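Local atomic coordinates of eukaryotic translation initiation factor 2A (Schizosaccharomyces pombe, PDB entry 3WJ9), a protein that probably directs initiator methionyl-tRNA to the 40S ribosomal subunit in a codon-dependent manner, in the early steps of translating a small number of specific mRNAs. Residues 270-275 with 284-289. Numbering follows the deposited sequence.
Sequences PIHDVC and GIVYGY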
ATOM      1  N   PRO A 270      14.459  16.448   6.222  1.00 40.72           N
ATOM      2  CA  PRO A 270      13.283  15.581   6.095  1.00 47.73           C
ATOM      3  C   PRO A 270      13.631  14.102   5.978  1.00 43.30           C
ATOM      4  O   PRO A 270      14.710  13.757   5.498  1.00 44.93           O
ATOM      5  CB  PRO A 270      12.631  16.073   4.803  1.00 46.51           C
ATOM      6  CG  PRO A 270      13.767  16.595   3.999  1.00 37.65           C
ATOM      7  CD  PRO A 270      14.704  17.223   4.994  1.00 40.37           C
ATOM      8  N   ILE A 271      12.719  13.241   6.420  1.00 38.53           N
ATOM      9  CA  ILE A 271      12.823  11.812   6.161  1.00 37.75           C
ATOM     10  C   ILE A 271      12.130  11.537   4.831  1.00 47.12           C
ATOM     11  O   ILE A 271      10.992  11.955   4.624  1.00 41.31           O
ATOM     12  CB  ILE A 271      12.184  10.962   7.282  1.00 41.58           C
ATOM     13  CG1 ILE A 271      12.974  11.097   8.589  1.00 45.94           C
ATOM     14  CG2 ILE A 271      12.114   9.506   6.874  1.00 42.24           C
ATOM     15  CD1 ILE A 271      12.496  12.212   9.494  1.00 59.33           C
ATOM     16  N   HIS A 272      12.819  10.851   3.924  1.00 49.05           N
ATOM     17  CA  HIS A 272      12.312  10.660   2.567  1.00 42.88           C
ATOM     18  C   HIS A 272      11.481   9.387   2.440  1.00 39.92           C
ATOM     19  O   HIS A 272      10.552   9.321   1.638  1.00 47.46           O
ATOM     20  CB  HIS A 272      13.471  10.634   1.565  1.00 36.48           C
ATOM     21  CG  HIS A 272      14.181  11.947   1.424  1.00 37.44           C
ATOM     22  ND1 HIS A 272      13.717  12.963   0.617  1.00 46.98           N
ATOM     23  CD2 HIS A 272      15.317  12.411   1.997  1.00 42.38           C
ATOM     24  CE1 HIS A 272      14.539  13.995   0.693  1.00 54.74           C
ATOM     25  NE2 HIS A 272      15.518  13.687   1.525  1.00 45.24           N
ATOM     26  N   ASP A 273      11.810   8.381   3.243  1.00 33.03           N
ATOM     27  CA  ASP A 273      11.096   7.112   3.190  1.00 41.16           C
ATOM     28  C   ASP A 273      11.211   6.350   4.507  1.00 42.41           C
ATOM     29  O   ASP A 273      12.251   6.374   5.160  1.00 32.46           O
ATOM     30  CB  ASP A 273      11.631   6.254   2.041  1.00 35.39           C
ATOM     31  CG  ASP A 273      10.560   5.386   1.413  1.00 44.20           C
ATOM     32  OD1 ASP A 273       9.596   5.024   2.118  1.00 60.48           O
ATOM     33  OD2 ASP A 273      10.678   5.073   0.210  1.00 58.00           O
ATOM     34  N   VAL A 274      10.130   5.688   4.903  1.00 41.21           N
ATOM     35  CA  VAL A 274      10.149   4.824   6.080  1.00 39.07           C
ATOM     36  C   VAL A 274       9.572   3.460   5.703  1.00 44.22           C
ATOM     37  O   VAL A 274       8.500   3.380   5.107  1.00 49.66           O
ATOM     38  CB  VAL A 274       9.355   5.433   7.256  1.00 53.51           C
ATOM     39  CG1 VAL A 274       9.641   4.671   8.535  1.00 35.61           C
ATOM     40  CG2 VAL A 274       9.707   6.904   7.437  1.00 38.69           C
ATOM     41  N   CYS A 275      10.289   2.390   6.034  1.00 35.80           N
ATOM     42  CA  CYS A 275       9.901   1.059   5.575  1.00 46.15           C
ATOM     43  C   CYS A 275      10.340  -0.057   6.525  1.00 51.19           C
ATOM     44  O   CYS A 275      11.493  -0.104   6.951  1.00 50.20           O
ATOM     45  CB  CYS A 275      10.482   0.803   4.181  1.00 36.48           C
ATOM     46  SG  CYS A 275       9.865  -0.684   3.360  1.00 57.10           S
ATOM     47  N   GLY A 284      14.335   0.377   7.892  1.00 50.07           N
ATOM     48  CA  GLY A 284      15.289   1.376   7.450  1.00 47.91           C
ATOM     49  C   GLY A 284      14.694   2.752   7.231  1.00 45.27           C
ATOM     50  O   GLY A 284      13.479   2.908   7.133  1.00 48.31           O
ATOM     51  N   ILE A 285      15.564   3.755   7.157  1.00 39.62           N
ATOM     52  CA  ILE A 285      15.142   5.144   7.008  1.00 43.07           C
ATOM     53  C   ILE A 285      16.018   5.900   6.013  1.00 47.48           C
ATOM     54  O   ILE A 285      17.244   5.852   6.094  1.00 45.51           O
ATOM     55  CB  ILE A 285      15.180   5.896   8.361  1.00 56.13           C
ATOM     56  CG1 ILE A 285      14.356   5.161   9.420  1.00 63.23           C
ATOM     57  CG2 ILE A 285      14.686   7.324   8.192  1.00 53.95           C
ATOM     58  CD1 ILE A 285      14.402   5.807  10.783  1.00 83.07           C
ATOM     59  N   VAL A 286      15.381   6.592   5.074  1.00 43.48           N
ATOM     60  CA  VAL A 286      16.082   7.515   4.187  1.00 46.13           C
ATOM     61  C   VAL A 286      15.757   8.942   4.615  1.00 40.28           C
ATOM     62  O   VAL A 286      14.618   9.388   4.500  1.00 42.63           O
ATOM     63  CB  VAL A 286      15.697   7.305   2.714  1.00 41.05           C
ATOM     64  CG1 VAL A 286      16.435   8.294   1.834  1.00 39.56           C
ATOM     65  CG2 VAL A 286      16.009   5.883   2.287  1.00 32.49           C
ATOM     66  N   TYR A 287      16.764   9.656   5.106  1.00 39.27           N
ATOM     67  CA  TYR A 287      16.532  10.897   5.838  1.00 54.14           C
ATOM     68  C   TYR A 287      17.535  12.007   5.531  1.00 50.80           C
ATOM     69  O   TYR A 287      18.636  11.750   5.042  1.00 45.66           O
ATOM     70  CB  TYR A 287      16.554  10.608   7.340  1.00 52.91           C
ATOM     71  CG  TYR A 287      17.867  10.021   7.811  1.00 42.24           C
ATOM     72  CD1 TYR A 287      18.128   8.662   7.688  1.00 43.19           C
ATOM     73  CD2 TYR A 287      18.846  10.827   8.374  1.00 50.09           C
ATOM     74  CE1 TYR A 287      19.325   8.124   8.109  1.00 45.30           C
ATOM     75  CE2 TYR A 287      20.049  10.295   8.801  1.00 40.71           C
ATOM     76  CZ  TYR A 287      20.281   8.944   8.665  1.00 43.29           C
ATOM     77  OH  TYR A 287      21.472   8.405   9.089  1.00 59.58           O
ATOM     78  N   GLY A 288      17.143  13.241   5.836  1.00 57.07           N
ATOM     79  CA  GLY A 288      18.033  14.385   5.741  1.00 60.35           C
ATOM     80  C   GLY A 288      18.121  14.994   4.357  1.00 50.34           C
ATOM     81  O   GLY A 288      17.683  14.392   3.375  1.00 60.43           O
ATOM     82  N   TYR A 289      18.685  16.197   4.277  1.00 58.19           N
ATOM     83  CA  TYR A 289      18.903  16.843   2.990  1.00 55.91           C
ATOM     84  C   TYR A 289      19.912  16.040   2.178  1.00 61.27           C
ATOM     85  O   TYR A 289      20.872  15.495   2.725  1.00 69.08           O
ATOM     86  CB  TYR A 289      19.381  18.290   3.171  1.00 54.40           C
ATOM     87  CG  TYR A 289      20.729  18.425   3.848  1.00 74.06           C
ATOM     88  CD1 TYR A 289      21.904  18.435   3.106  1.00 80.01           C
ATOM     89  CD2 TYR A 289      20.826  18.547   5.226  1.00 82.63           C
ATOM     90  CE1 TYR A 289      23.135  18.554   3.721  1.00 79.21           C
ATOM     91  CE2 TYR A 289      22.054  18.670   5.850  1.00 96.01           C
ATOM     92  CZ  TYR A 289      23.206  18.673   5.091  1.00 94.81           C
ATOM     93  OH  TYR A 289      24.433  18.794   5.702  1.00 85.24           O
TER
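The imidazole of His-272 meets Gly-288 edge-on: NE2 donates to the carbonyl O of Gly-288 at 2.9 Å, with that oxygen near the ring plane and CD2 beside it. The bond is bent, 136° at the hydrogen. CG lies anti to the carbonyl carbon and beside the backbone N (chi1 -67°), while CB rests against Val-286 CG1. The ring of Tyr-287 has the carbonyl carbon of Ile-285 at its edge, and across the hairpin its CB meets Ile-271 CG1 at 3.8 Å; Asp-266, Arg-267 and Lys-293 also touch this side chain.

Two residues, His-272 and Asp-273, stand against the single Val-286 of the partner strand, the definition of a classic beta bulge. Val-286 O accepts from Asp-273 N at 3.2 Å; His-272 N also points at this oxygen, but the modelled separation is implausibly short, so its length is doubtful. Val-286 N returns a bond to Asp-273 O, and farther along Gly-284 N donates to Cys-275 O. The inserted residue puts Ile-271 on the face of Val-274 and Ile-285, where branched aliphatic chains suit the sheet: CG2 of Ile-271 meets CG2 of Ile-285 at 3.6 Å. Gly-288, at positive phi (84°), adopts a backbone shape that side chains make costly, and its backbone N donates a hydrogen bond to Pro-270 O.

An alanine at His-272 would probably leave Gly-288 O without its imidazole donor and the turn beyond the strand freer to move. The Asp-273 carboxylate leads away from the partner strand, OD2 accepting from Leu-315 N of strand 314-317. This hairpin, the first two strands of a four-stranded beta-propeller blade, therefore combines two kinds of polar tie: a histidine ties the first strand to the chain leaving the second, and an aspartate links it to the next blade.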